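Local coordinates for protein putative alpha-L-fucosidase (Bacteroides thetaiotaomicron, PDB 3EYP) that is probably an alpha-L-fucosidase of glycoside hydrolase family 29, removing alpha-linked L-fucose from glycans through a TIM-barrel catalytic domain joined to an F5/8 type C beta-sandwich, at residues A4-V9 / G442-A447; P126-E131 / K143-H148; N295-R300 / S306-H311; D379-E384 / W396-T401. All blocks are in the same frame, centred on the assembly; numbering follows the deposited sequence.

Contact 1. Residues A4-V9 / G442-A447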
loop_
_atom_site.group_PDB
_atom_site.type_symbol
_atom_site.label_atom_id
_atom_site.label_comp_id
_atom_site.label_asym_id
_atom_site.label_seq_id
_atom_site.Cartn_x
_atom_site.Cartn_y
_atom_site.Cartn_z
ATOM N N ALA A 4 21.546 16.635 -6.381
ATOM C CA ALA A 4 20.377 17.488 -6.056
ATOM C C ALA A 4 19.122 16.652 -6.302
ATOM O O ALA A 4 19.095 15.846 -7.249
ATOM C CB ALA A 4 20.334 18.695 -6.931
ATOM N N PRO A 5 18.074 16.837 -5.485
ATOM C CA PRO A 5 16.849 16.109 -5.834
ATOM C C PRO A 5 16.258 16.684 -7.099
ATOM O O PRO A 5 16.589 17.763 -7.487
ATOM C CB PRO A 5 15.920 16.367 -4.646
ATOM C CG PRO A 5 16.762 16.936 -3.569
ATOM C CD PRO A 5 17.868 17.694 -4.316
ATOM N N CYS A 6 15.373 15.947 -7.712
ATOM C CA CYS A 6 14.741 16.379 -8.933
ATOM C C CYS A 6 13.238 16.431 -8.724
ATOM O O CYS A 6 12.646 15.432 -8.372
ATOM C CB CYS A 6 15.057 15.322 -9.996
ATOM S SG CYS A 6 14.218 15.579 -11.557
ATOM N N GLY A 7 12.646 17.596 -8.929
ATOM C CA GLY A 7 11.189 17.767 -8.860
ATOM C C GLY A 7 10.640 17.642 -7.476
ATOM O O GLY A 7 11.305 17.996 -6.510
ATOM N N LEU A 8 9.417 17.124 -7.372
ATOM C CA LEU A 8 8.761 16.884 -6.058
ATOM C C LEU A 8 9.303 15.619 -5.393
ATOM O O LEU A 8 9.618 14.626 -6.046
ATOM C CB LEU A 8 7.215 16.791 -6.252
ATOM C CG LEU A 8 6.578 18.065 -6.878
ATOM C CD1 LEU A 8 5.074 17.903 -6.825
ATOM C CD2 LEU A 8 7.062 19.383 -6.208
ATOM N N VAL A 9 9.430 15.662 -4.090
ATOM C CA VAL A 9 10.029 14.579 -3.314
ATOM C C VAL A 9 9.145 14.145 -2.114
ATOM O O VAL A 9 8.299 14.905 -1.614
ATOM C CB VAL A 9 11.464 15.002 -2.802
ATOM C CG1 VAL A 9 12.361 15.461 -3.996
ATOM C CG2 VAL A 9 11.341 16.093 -1.775
ATOM N N GLY A 442 15.185 10.670 -19.012
ATOM C CA GLY A 442 14.879 11.167 -17.671
ATOM C C GLY A 442 14.865 12.652 -17.545
ATOM O O GLY A 442 15.201 13.346 -18.471
ATOM N N LYS A 443 14.436 13.104 -16.384
ATOM C CA LYS A 443 14.448 14.504 -16.002
ATOM C C LYS A 443 15.772 14.866 -15.317
ATOM O O LYS A 443 16.127 16.048 -15.192
ATOM C CB LYS A 443 13.336 14.804 -15.021
ATOM C CG LYS A 443 11.973 14.620 -15.597
ATOM C CD LYS A 443 10.932 14.702 -14.498
ATOM C CE LYS A 443 10.786 16.120 -13.972
ATOM N NZ LYS A 443 10.113 16.169 -12.663
ATOM N N ALA A 444 16.476 13.828 -14.875
ATOM C CA ALA A 444 17.800 14.004 -14.272
ATOM C C ALA A 444 18.658 12.745 -14.345
ATOM O O ALA A 444 18.213 11.676 -14.714
ATOM C CB ALA A 444 17.709 14.515 -12.825
ATOM N N CYS A 445 19.921 12.909 -14.003
ATOM C CA CYS A 445 20.856 11.784 -14.067
ATOM C C CYS A 445 20.280 10.683 -13.182
ATOM O O CYS A 445 19.680 10.982 -12.183
ATOM C CB CYS A 445 22.259 12.142 -13.619
ATOM S SG CYS A 445 22.402 12.733 -11.978
ATOM N N PRO A 446 20.471 9.428 -13.545
ATOM C CA PRO A 446 19.920 8.295 -12.758
ATOM C C PRO A 446 20.476 8.166 -11.359
ATOM O O PRO A 446 21.624 8.502 -11.079
ATOM C CB PRO A 446 20.323 7.069 -13.560
ATOM C CG PRO A 446 21.335 7.521 -14.551
ATOM C CD PRO A 446 21.203 8.986 -14.739
ATOM N N ALA A 447 19.621 7.662 -10.490
ATOM C CA ALA A 447 19.981 7.312 -9.107
ATOM C C ALA A 447 19.229 6.055 -8.715
ATOM O O ALA A 447 18.025 6.126 -8.449
ATOM C CB ALA A 447 19.623 8.454 -8.172
#
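Cys6 packs against Lys443 and Ala444 where the N-terminal loop ahead of helix 12-20, a helix of the TIM-barrel domain, passes the beta-sandwich of the F5/8 type C domain. Residues 442-447 form the turn between strands 434-442 and 447-454, which belong to the two different sheets of the sandwich. The backbones come closest at Cys6 and Ala444, whose CA atoms are 6.6 Å apart. From the side of 4-9 the contact is carried mainly by Cys6. Cys6 CB already lies 4.0 Å from Ala444 CB. With SG anti to the backbone N (chi1 174°), the thiol extends across the turn: Cys6 SG sits 3.9 Å from the same methyl, Ala444 CB, and 3.7 Å from Lys443 CB. The sulfur thus touches the CB atoms of two consecutive residues, an apolar meeting with no hydrogen bond between the segments. Polar joints lie beside it. Arg392, in a nearby loop of the sandwich, donates to Ala4 O and to Cys445 O and so links both segments, while the backbone of Cys6 bonds to that of Leu389. Lys443 runs on past the sulfur along the surface. A bend in its chain at chi3 (71°) leads the ammonium over the other loop, where Lys443 NZ stops 4.3 Å from Gly7 CA.

Contact 2. Residues P126-E131 / K143-H148; sequences PHDRHE and KEYYAH
The carboxylate of Glu131 lies nearly flat on the ring of Tyr145, and this stack is the most closely packed part of the contact. The two planes are 18° apart; Glu131 CG is 3.7 Å from Tyr145 CE2, and Glu131 OE2 is displaced toward the rim, 3.8 Å from Tyr145 CZ. A fold at chi2 (-76°) turns the end of Glu131 back over the ring. Asp128 comes to the same ring at its edge, with OD2 3.8 Å from Tyr145 CE2. Both segments belong to the beta-alpha-beta crossover of the TIM barrel that leads from strand 119-124 through helix 139-155 to strand 162-164. Asp128 is the N-cap of the short, weakly bonded helix that follows: its OD1 accepts from Glu131 N at 3.0 Å, from above the carboxylate plane, and weakly from His130 N. Toward Tyr145 OH the contact is looser and water-bridged: Asp128 OD2, salt-bridged to Lys76, accepts from a water at 2.7 Å, which receives the hydroxyl proton of Tyr145 OH at 2.9 Å. Between these segments Tyr146 adds a light touch, CE1 meeting Pro126 CA at 4.0 Å; its ring stacks on Trp181 and its hydroxyl bonds to Leu124 O.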
loop_
_atom_site.group_PDB
_atom_site.type_symbol
_atom_site.label_atom_id
_atom_site.label_comp_id
_atom_site.label_asym_id
_atom_site.label_seq_id
_atom_site.Cartn_x
_atom_site.Cartn_y
_atom_site.Cartn_z
ATOM N N PRO A 126 -15.741 8.617 7.132
ATOM C CA PRO A 126 -16.330 9.956 7.097
ATOM C C PRO A 126 -17.823 10.048 6.890
ATOM O O PRO A 126 -18.490 10.796 7.591
ATOM C CB PRO A 126 -15.564 10.676 5.987
ATOM C CG PRO A 126 -14.266 9.970 5.915
ATOM C CD PRO A 126 -14.519 8.521 6.320
ATOM N N HIS A 127 -18.347 9.343 5.901
ATOM C CA HIS A 127 -19.790 9.270 5.703
ATOM C C HIS A 127 -20.344 8.309 6.769
ATOM O O HIS A 127 -19.835 7.207 6.965
ATOM C CB HIS A 127 -20.187 8.802 4.306
ATOM C CG HIS A 127 -21.664 8.652 4.109
ATOM N ND1 HIS A 127 -22.562 9.703 4.221
ATOM C CD2 HIS A 127 -22.400 7.571 3.762
ATOM C CE1 HIS A 127 -23.780 9.272 3.950
ATOM N NE2 HIS A 127 -23.713 7.974 3.699
ATOM N N ASP A 128 -21.363 8.787 7.463
ATOM C CA ASP A 128 -21.979 8.017 8.608
ATOM C C ASP A 128 -23.465 7.944 8.434
ATOM O O ASP A 128 -24.211 8.943 8.637
ATOM C CB ASP A 128 -21.550 8.705 9.938
ATOM C CG ASP A 128 -21.918 7.927 11.192
ATOM O OD1 ASP A 128 -22.989 7.313 11.240
ATOM O OD2 ASP A 128 -21.076 7.933 12.129
ATOM N N ARG A 129 -23.918 6.774 8.019
ATOM C CA ARG A 129 -25.319 6.554 7.737
ATOM C C ARG A 129 -26.166 6.605 9.000
ATOM O O ARG A 129 -27.344 7.018 8.964
ATOM C CB ARG A 129 -25.552 5.232 7.000
ATOM C CG ARG A 129 -25.044 5.217 5.609
ATOM C CD ARG A 129 -24.967 3.823 5.085
ATOM N NE ARG A 129 -24.316 3.758 3.794
ATOM C CZ ARG A 129 -23.471 2.836 3.423
ATOM N NH1 ARG A 129 -23.118 1.877 4.272
ATOM N NH2 ARG A 129 -22.913 2.922 2.220
ATOM N N HIS A 130 -25.550 6.301 10.142
ATOM C CA HIS A 130 -26.318 6.180 11.383
ATOM C C HIS A 130 -26.685 7.583 11.812
ATOM O O HIS A 130 -27.835 7.878 12.115
ATOM C CB HIS A 130 -25.548 5.415 12.501
ATOM C CG HIS A 130 -26.343 5.274 13.774
ATOM N ND1 HIS A 130 -27.351 4.337 13.927
ATOM C CD2 HIS A 130 -26.306 5.982 14.937
ATOM C CE1 HIS A 130 -27.916 4.486 15.120
ATOM N NE2 HIS A 130 -27.293 5.479 15.756
ATOM N N GLU A 131 -25.714 8.474 11.707
ATOM C CA GLU A 131 -25.880 9.824 12.195
ATOM C C GLU A 131 -26.844 10.504 11.307
ATOM O O GLU A 131 -27.640 11.374 11.766
ATOM C CB GLU A 131 -24.546 10.562 12.286
ATOM C CG GLU A 131 -23.693 10.081 13.487
ATOM C CD GLU A 131 -24.173 10.622 14.788
ATOM O OE1 GLU A 131 -24.471 11.825 14.866
ATOM O OE2 GLU A 131 -24.222 9.858 15.754
ATOM N N LYS A 143 -19.400 17.316 12.026
ATOM C CA LYS A 143 -17.986 17.707 12.067
ATOM C C LYS A 143 -17.505 17.641 13.493
ATOM O O LYS A 143 -16.440 17.087 13.774
ATOM C CB LYS A 143 -17.757 19.122 11.527
ATOM C CG LYS A 143 -16.413 19.745 11.954
ATOM C CD LYS A 143 -16.270 21.188 11.561
ATOM C CE LYS A 143 -17.044 22.118 12.483
ATOM N NZ LYS A 143 -16.701 23.551 12.208
ATOM N N GLU A 144 -18.274 18.188 14.424
ATOM C CA GLU A 144 -17.841 18.116 15.843
ATOM C C GLU A 144 -17.849 16.702 16.415
ATOM O O GLU A 144 -16.970 16.346 17.162
ATOM C CB GLU A 144 -18.678 19.021 16.773
ATOM C CG GLU A 144 -18.738 20.441 16.329
ATOM C CD GLU A 144 -17.354 21.090 16.242
ATOM O OE1 GLU A 144 -16.450 20.782 17.078
ATOM O OE2 GLU A 144 -17.175 21.900 15.299
ATOM N N TYR A 145 -18.865 15.915 16.054
ATOM C CA TYR A 145 -18.995 14.509 16.530
ATOM C C TYR A 145 -17.761 13.706 16.118
ATOM O O TYR A 145 -17.067 13.037 16.917
ATOM C CB TYR A 145 -20.253 13.819 15.923
ATOM C CG TYR A 145 -20.328 12.282 16.088
ATOM C CD1 TYR A 145 -20.451 11.709 17.344
ATOM C CD2 TYR A 145 -20.293 11.422 14.989
ATOM C CE1 TYR A 145 -20.518 10.356 17.515
ATOM C CE2 TYR A 145 -20.351 10.058 15.143
ATOM C CZ TYR A 145 -20.459 9.521 16.415
ATOM O OH TYR A 145 -20.581 8.184 16.638
ATOM N N TYR A 146 -17.505 13.792 14.838
ATOM C CA TYR A 146 -16.361 13.087 14.253
ATOM C C TYR A 146 -15.065 13.529 14.941
ATOM O O TYR A 146 -14.208 12.729 15.265
ATOM C CB TYR A 146 -16.274 13.312 12.731
ATOM C CG TYR A 146 -15.247 12.405 12.030
ATOM C CD1 TYR A 146 -15.625 11.255 11.408
ATOM C CD2 TYR A 146 -13.888 12.769 11.978
ATOM C CE1 TYR A 146 -14.699 10.443 10.771
ATOM C CE2 TYR A 146 -12.979 11.979 11.356
ATOM C CZ TYR A 146 -13.372 10.846 10.732
ATOM O OH TYR A 146 -12.407 10.055 10.113
ATOM N N ALA A 147 -14.936 14.830 15.152
ATOM C CA ALA A 147 -13.731 15.394 15.791
ATOM C C ALA A 147 -13.549 14.850 17.186
ATOM O O ALA A 147 -12.425 14.549 17.603
ATOM C CB ALA A 147 -13.748 16.951 15.795
ATOM N N HIS A 148 -14.659 14.671 17.887
ATOM C CA HIS A 148 -14.602 14.129 19.244
ATOM C C HIS A 148 -14.044 12.735 19.199
ATOM O O HIS A 148 -13.232 12.366 19.983
ATOM C CB HIS A 148 -15.964 14.129 19.945
ATOM C CG HIS A 148 -16.389 15.483 20.434
ATOM N ND1 HIS A 148 -15.580 16.282 21.224
ATOM C CD2 HIS A 148 -17.556 16.151 20.297
ATOM C CE1 HIS A 148 -16.225 17.406 21.508
ATOM N NE2 HIS A 148 -17.428 17.357 20.953
HETATM O O HOH W 1 -21.612 6.656 14.456
#

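Contact 3. Residues N295-R300 / S306-H311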
loop_
_atom_site.group_PDB
_atom_site.type_symbol
_atom_site.label_atom_id
_atom_site.label_comp_id
_atom_site.label_asym_id
_atom_site.label_seq_id
_atom_site.Cartn_x
_atom_site.Cartn_y
_atom_site.Cartn_z
ATOM N N ASN A 295 -7.077 -6.677 2.479
ATOM C CA ASN A 295 -8.150 -6.946 3.470
ATOM C C ASN A 295 -8.389 -8.411 3.791
ATOM O O ASN A 295 -8.629 -9.244 2.905
ATOM C CB ASN A 295 -9.460 -6.282 3.026
ATOM C CG ASN A 295 -10.599 -6.583 3.967
ATOM O OD1 ASN A 295 -10.682 -6.017 5.055
ATOM N ND2 ASN A 295 -11.498 -7.448 3.532
ATOM N N PHE A 296 -8.278 -8.695 5.101
ATOM C CA PHE A 296 -8.668 -9.968 5.729
ATOM C C PHE A 296 -9.872 -9.684 6.643
ATOM O O PHE A 296 -9.700 -9.013 7.677
ATOM C CB PHE A 296 -7.558 -10.497 6.657
ATOM C CG PHE A 296 -6.215 -10.710 5.988
ATOM C CD1 PHE A 296 -5.813 -11.966 5.627
ATOM C CD2 PHE A 296 -5.387 -9.638 5.715
ATOM C CE1 PHE A 296 -4.586 -12.204 5.030
ATOM C CE2 PHE A 296 -4.163 -9.843 5.090
ATOM C CZ PHE A 296 -3.752 -11.141 4.746
ATOM N N PRO A 297 -11.101 -10.148 6.270
ATOM C CA PRO A 297 -12.265 -9.900 7.141
ATOM C C PRO A 297 -12.480 -10.985 8.221
ATOM O O PRO A 297 -12.636 -12.161 7.902
ATOM C CB PRO A 297 -13.442 -9.864 6.127
ATOM C CG PRO A 297 -13.043 -10.865 5.106
ATOM C CD PRO A 297 -11.536 -10.606 4.937
ATOM N N PRO A 298 -12.372 -10.613 9.511
ATOM C CA PRO A 298 -12.646 -11.585 10.573
ATOM C C PRO A 298 -14.095 -12.071 10.523
ATOM O O PRO A 298 -15.019 -11.359 10.118
ATOM C CB PRO A 298 -12.390 -10.796 11.834
ATOM C CG PRO A 298 -11.515 -9.592 11.377
ATOM C CD PRO A 298 -12.043 -9.301 10.053
ATOM N N ASP A 299 -14.261 -13.291 10.970
ATOM C CA ASP A 299 -15.552 -13.923 11.024
ATOM C C ASP A 299 -16.345 -13.616 12.289
ATOM O O ASP A 299 -16.001 -12.781 13.089
ATOM C CB ASP A 299 -15.420 -15.434 10.761
ATOM C CG ASP A 299 -14.958 -16.199 11.947
ATOM O OD1 ASP A 299 -14.449 -15.525 12.883
ATOM O OD2 ASP A 299 -15.171 -17.454 11.949
ATOM N N ARG A 300 -17.436 -14.333 12.454
ATOM C CA ARG A 300 -18.314 -14.054 13.567
ATOM C C ARG A 300 -17.697 -14.551 14.866
ATOM O O ARG A 300 -18.161 -14.214 15.903
ATOM C CB ARG A 300 -19.685 -14.684 13.385
ATOM C CG ARG A 300 -20.513 -14.021 12.323
ATOM C CD ARG A 300 -21.937 -14.573 12.217
ATOM N NE ARG A 300 -22.643 -13.802 11.200
ATOM C CZ ARG A 300 -23.775 -14.163 10.636
ATOM N NH1 ARG A 300 -24.378 -15.277 11.040
ATOM N NH2 ARG A 300 -24.323 -13.381 9.698
ATOM N N SER A 306 -8.703 -19.539 7.952
ATOM C CA SER A 306 -7.511 -20.318 7.584
ATOM C C SER A 306 -7.024 -20.133 6.175
ATOM O O SER A 306 -5.844 -19.969 5.903
ATOM C CB SER A 306 -7.718 -21.815 7.863
ATOM O OG SER A 306 -8.850 -22.418 7.245
ATOM N N THR A 307 -7.942 -20.161 5.239
ATOM C CA THR A 307 -7.522 -20.044 3.831
ATOM C C THR A 307 -6.850 -18.703 3.590
ATOM O O THR A 307 -5.798 -18.590 2.959
ATOM C CB THR A 307 -8.688 -20.272 2.890
ATOM O OG1 THR A 307 -9.243 -21.538 3.191
ATOM C CG2 THR A 307 -8.232 -20.258 1.432
ATOM N N ASP A 308 -7.458 -17.668 4.116
ATOM C CA ASP A 308 -6.971 -16.309 3.950
ATOM C C ASP A 308 -5.546 -16.250 4.452
ATOM O O ASP A 308 -4.633 -15.686 3.838
ATOM C CB ASP A 308 -7.818 -15.321 4.794
ATOM C CG ASP A 308 -9.323 -15.378 4.479
ATOM O OD1 ASP A 308 -9.815 -16.477 4.210
ATOM O OD2 ASP A 308 -10.031 -14.325 4.534
ATOM N N SER A 309 -5.393 -16.809 5.635
ATOM C CA SER A 309 -4.099 -16.839 6.314
ATOM C C SER A 309 -3.029 -17.639 5.539
ATOM O O SER A 309 -1.824 -17.228 5.440
ATOM C CB SER A 309 -4.220 -17.368 7.746
ATOM O OG SER A 309 -4.920 -16.479 8.606
ATOM N N LEU A 310 -3.482 -18.759 5.003
ATOM C CA LEU A 310 -2.609 -19.691 4.250
ATOM C C LEU A 310 -2.036 -19.013 3.004
ATOM O O LEU A 310 -0.844 -19.034 2.742
ATOM C CB LEU A 310 -3.412 -20.910 3.786
ATOM C CG LEU A 310 -2.627 -21.947 2.972
ATOM C CD1 LEU A 310 -1.485 -22.476 3.810
ATOM C CD2 LEU A 310 -3.580 -23.027 2.484
ATOM N N HIS A 311 -2.942 -18.462 2.208
ATOM C CA HIS A 311 -2.585 -17.841 0.949
ATOM C C HIS A 311 -1.627 -16.665 1.082
ATOM O O HIS A 311 -0.744 -16.519 0.283
ATOM C CB HIS A 311 -3.846 -17.466 0.151
ATOM C CG HIS A 311 -4.593 -18.667 -0.358
ATOM N ND1 HIS A 311 -5.610 -18.590 -1.276
ATOM C CD2 HIS A 311 -4.485 -19.979 -0.027
ATOM C CE1 HIS A 311 -6.088 -19.805 -1.501
ATOM N NE2 HIS A 311 -5.433 -20.667 -0.742
HETATM O O HOH W 2 -11.009 -14.089 7.159
#
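From Phe296 the extended chain passes the first turns of helix 306-311, with the CA atoms of Phe296 and Asp308 6.8 Å apart. This is a beta-to-alpha connection of the TIM barrel: residues 295-300 leave the end of strand 291-295, and the helix they lead to, 306-323, folds back beside them. Asp308 touches both Phe296 and Pro297 of the loop. The side chains of Asp308 and Phe296 run alongside each other, pointing opposite ways, which brings Asp308 CB to 4.0 Å from Phe296 CD1. Phe296 CG, anti to the carbonyl carbon (chi1 -57°), carries the ring toward the helix, whose backbone meets its edge: Asp308 O lies near the ring plane, 3.7 Å from Phe296 CE1, a placement that suits the slightly positive C-H rim of an aromatic. Elsewhere the ring rests on Ala24 and Phe26 of strand 22-26 and on Thr62 of helix 56-65, so it fills the layer between barrel and helices. Asp308 lies across the Pro297 ring, its OD2 4.0 Å from Pro297 CD. No direct hydrogen bond joins the two segments, and the buried carboxylate is served from outside by a salt bridge from Arg259 NE to Asp308 OD2. The polar link across the contact is one water, which donates to Pro297 O at 2.6 Å and to Asp308 OD2 at 2.8 Å.

Contact 4. Residues D379-E384 / W396-T401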
loop_
_atom_site.group_PDB
_atom_site.type_symbol
_atom_site.label_atom_id
_atom_site.label_comp_id
_atom_site.label_asym_id
_atom_site.label_seq_id
_atom_site.Cartn_x
_atom_site.Cartn_y
_atom_site.Cartn_z
ATOM N N ASP A 379 13.244 -15.135 -15.102
ATOM C CA ASP A 379 11.895 -14.841 -15.563
ATOM C C ASP A 379 11.204 -13.690 -14.780
ATOM O O ASP A 379 10.004 -13.563 -14.772
ATOM C CB ASP A 379 11.032 -16.116 -15.499
ATOM C CG ASP A 379 10.868 -16.682 -14.078
ATOM O OD1 ASP A 379 11.367 -16.081 -13.091
ATOM O OD2 ASP A 379 10.237 -17.777 -13.941
ATOM N N CYS A 380 12.017 -12.886 -14.128
ATOM C CA CYS A 380 11.558 -11.757 -13.299
ATOM C C CYS A 380 12.736 -10.815 -13.103
ATOM O O CYS A 380 13.861 -11.256 -13.044
ATOM C CB CYS A 380 11.079 -12.289 -11.918
ATOM S SG CYS A 380 10.314 -11.036 -10.884
ATOM N N LEU A 381 12.458 -9.524 -13.050
ATOM C CA LEU A 381 13.447 -8.516 -12.715
ATOM C C LEU A 381 12.790 -7.366 -11.957
ATOM O O LEU A 381 11.554 -7.187 -11.974
ATOM C CB LEU A 381 14.217 -7.971 -13.927
ATOM C CG LEU A 381 13.409 -7.326 -15.057
ATOM C CD1 LEU A 381 13.088 -5.845 -14.734
ATOM C CD2 LEU A 381 14.088 -7.494 -16.422
ATOM N N MET A 382 13.660 -6.643 -11.262
ATOM C CA MET A 382 13.257 -5.558 -10.345
ATOM C C MET A 382 14.298 -4.448 -10.331
ATOM O O MET A 382 15.515 -4.671 -10.436
ATOM C CB MET A 382 13.129 -6.111 -8.924
ATOM C CG MET A 382 12.677 -5.089 -7.823
ATOM S SD MET A 382 12.133 -5.991 -6.277
ATOM C CE MET A 382 13.699 -6.390 -5.597
ATOM N N ILE A 383 13.790 -3.244 -10.192
ATOM C CA ILE A 383 14.599 -2.056 -10.195
ATOM C C ILE A 383 13.994 -1.061 -9.196
ATOM O O ILE A 383 12.776 -0.944 -9.093
ATOM C CB ILE A 383 14.696 -1.496 -11.664
ATOM C CG1 ILE A 383 15.742 -0.389 -11.785
ATOM C CG2 ILE A 383 13.353 -0.975 -12.218
ATOM C CD1 ILE A 383 16.103 -0.168 -13.235
ATOM N N GLU A 384 14.874 -0.425 -8.434
ATOM C CA GLU A 384 14.523 0.518 -7.343
ATOM C C GLU A 384 15.302 1.810 -7.415
ATOM O O GLU A 384 16.520 1.831 -7.440
ATOM C CB GLU A 384 14.761 -0.122 -5.964
ATOM C CG GLU A 384 13.985 -1.407 -5.758
ATOM C CD GLU A 384 14.376 -2.156 -4.488
ATOM O OE1 GLU A 384 15.371 -1.806 -3.822
ATOM O OE2 GLU A 384 13.675 -3.116 -4.138
ATOM N N TRP A 396 13.219 3.298 -19.649
ATOM C CA TRP A 396 14.200 2.243 -19.452
ATOM C C TRP A 396 13.820 0.919 -20.086
ATOM O O TRP A 396 12.615 0.575 -20.281
ATOM C CB TRP A 396 14.528 2.032 -17.961
ATOM C CG TRP A 396 13.342 1.673 -17.093
ATOM C CD1 TRP A 396 12.417 2.521 -16.592
ATOM C CD2 TRP A 396 12.994 0.379 -16.623
ATOM N NE1 TRP A 396 11.507 1.834 -15.826
ATOM C CE2 TRP A 396 11.834 0.510 -15.855
ATOM C CE3 TRP A 396 13.543 -0.891 -16.798
ATOM C CZ2 TRP A 396 11.207 -0.585 -15.244
ATOM C CZ3 TRP A 396 12.917 -1.964 -16.206
ATOM C CH2 TRP A 396 11.770 -1.798 -15.432
ATOM N N SER A 397 14.867 0.195 -20.438
ATOM C CA SER A 397 14.718 -1.145 -21.043
ATOM C C SER A 397 15.789 -2.081 -20.538
ATOM O O SER A 397 16.822 -1.666 -20.056
ATOM C CB SER A 397 14.801 -1.108 -22.548
ATOM O OG SER A 397 13.995 -0.107 -23.082
ATOM N N VAL A 398 15.481 -3.357 -20.644
ATOM C CA VAL A 398 16.416 -4.410 -20.323
ATOM C C VAL A 398 16.498 -5.411 -21.496
ATOM O O VAL A 398 15.510 -5.801 -22.112
ATOM C CB VAL A 398 16.070 -5.112 -18.942
ATOM C CG1 VAL A 398 17.136 -6.177 -18.570
ATOM C CG2 VAL A 398 15.914 -4.069 -17.779
ATOM N N GLU A 399 17.739 -5.749 -21.800
ATOM C CA GLU A 399 18.112 -6.709 -22.831
ATOM C C GLU A 399 19.094 -7.738 -22.320
ATOM O O GLU A 399 19.660 -7.644 -21.236
ATOM C CB GLU A 399 18.743 -5.964 -24.012
ATOM C CG GLU A 399 17.853 -4.851 -24.521
ATOM C CD GLU A 399 18.572 -3.918 -25.484
ATOM O OE1 GLU A 399 19.818 -3.772 -25.360
ATOM O OE2 GLU A 399 17.890 -3.337 -26.357
ATOM N N TYR A 400 19.291 -8.731 -23.145
ATOM C CA TYR A 400 20.150 -9.847 -22.802
ATOM C C TYR A 400 20.785 -10.430 -24.067
ATOM O O TYR A 400 20.343 -10.199 -25.201
ATOM C CB TYR A 400 19.361 -10.945 -22.041
ATOM C CG TYR A 400 18.381 -11.695 -22.919
ATOM C CD1 TYR A 400 18.718 -12.911 -23.473
ATOM C CD2 TYR A 400 17.139 -11.168 -23.221
ATOM C CE1 TYR A 400 17.838 -13.586 -24.299
ATOM C CE2 TYR A 400 16.254 -11.837 -24.040
ATOM C CZ TYR A 400 16.619 -13.046 -24.575
ATOM O OH TYR A 400 15.778 -13.735 -25.412
ATOM N N THR A 401 21.845 -11.171 -23.820
ATOM C CA THR A 401 22.463 -11.958 -24.875
ATOM C C THR A 401 23.025 -13.232 -24.309
ATOM O O THR A 401 23.184 -13.368 -23.096
ATOM C CB THR A 401 23.599 -11.195 -25.561
ATOM O OG1 THR A 401 23.929 -11.881 -26.770
ATOM C CG2 THR A 401 24.828 -11.106 -24.675
#
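The two sheets of the F5/8 type C beta-sandwich face each other here, strand 380-385 from one and strand 393-401 from the other, and the side chains between them form part of its hydrophobic core. The axes of the short segments approach to 10.3 Å with their directions 141° apart, a spacing bridged by side chains rather than backbone bonds. The indole of Trp396 lies between the sheets. Ile383 CG2 sits over one face of its six-membered ring, 3.9 Å from the centroid and 23° off the normal, a CH-pi contact in which the methyl is 3.7 Å from Trp396 CH2. Leu381 reaches the rim of that ring instead, with CD1 near its plane and 4.2 Å from Trp396 CZ3. The leucine's CG stands between the backbone N and the carbonyl carbon (chi1 58°), and from there its two methyls part: CD1 goes to the indole, while CD2 meets Val398 tip to tip, 4.0 Å from Val398 CG1. Phe451 of strand 447-454 packs on both Ile383 and Val398. At the N-terminal end of segment 379-384, Asp379 and Cys380 both face Tyr454, a classic beta bulge. The one polar atom of the indole is satisfied outside the two strands, Trp396 NE1 donating to Ala418 O.

Contacts 2 and 3 belong to the TIM barrel and contact 4 to the beta-sandwich, whereas contact 1 joins the two domains. Contact 1 lies at the surface and rests on one thiol; the other three are buried. Contacts 2 and 3 both pack a post-strand segment on a helix and include a water-bridged aspartate with a salt bridge outside the segments, though the aspartate is on the loop in contact 2 and on the helix in contact 3; their centres are 29 Å apart. Contact 4 is purely apolar across its strands, as suits a sandwich interior. It lies about 5 Å, nearest atoms, from contact 1, whose turn leads from one sheet to the other.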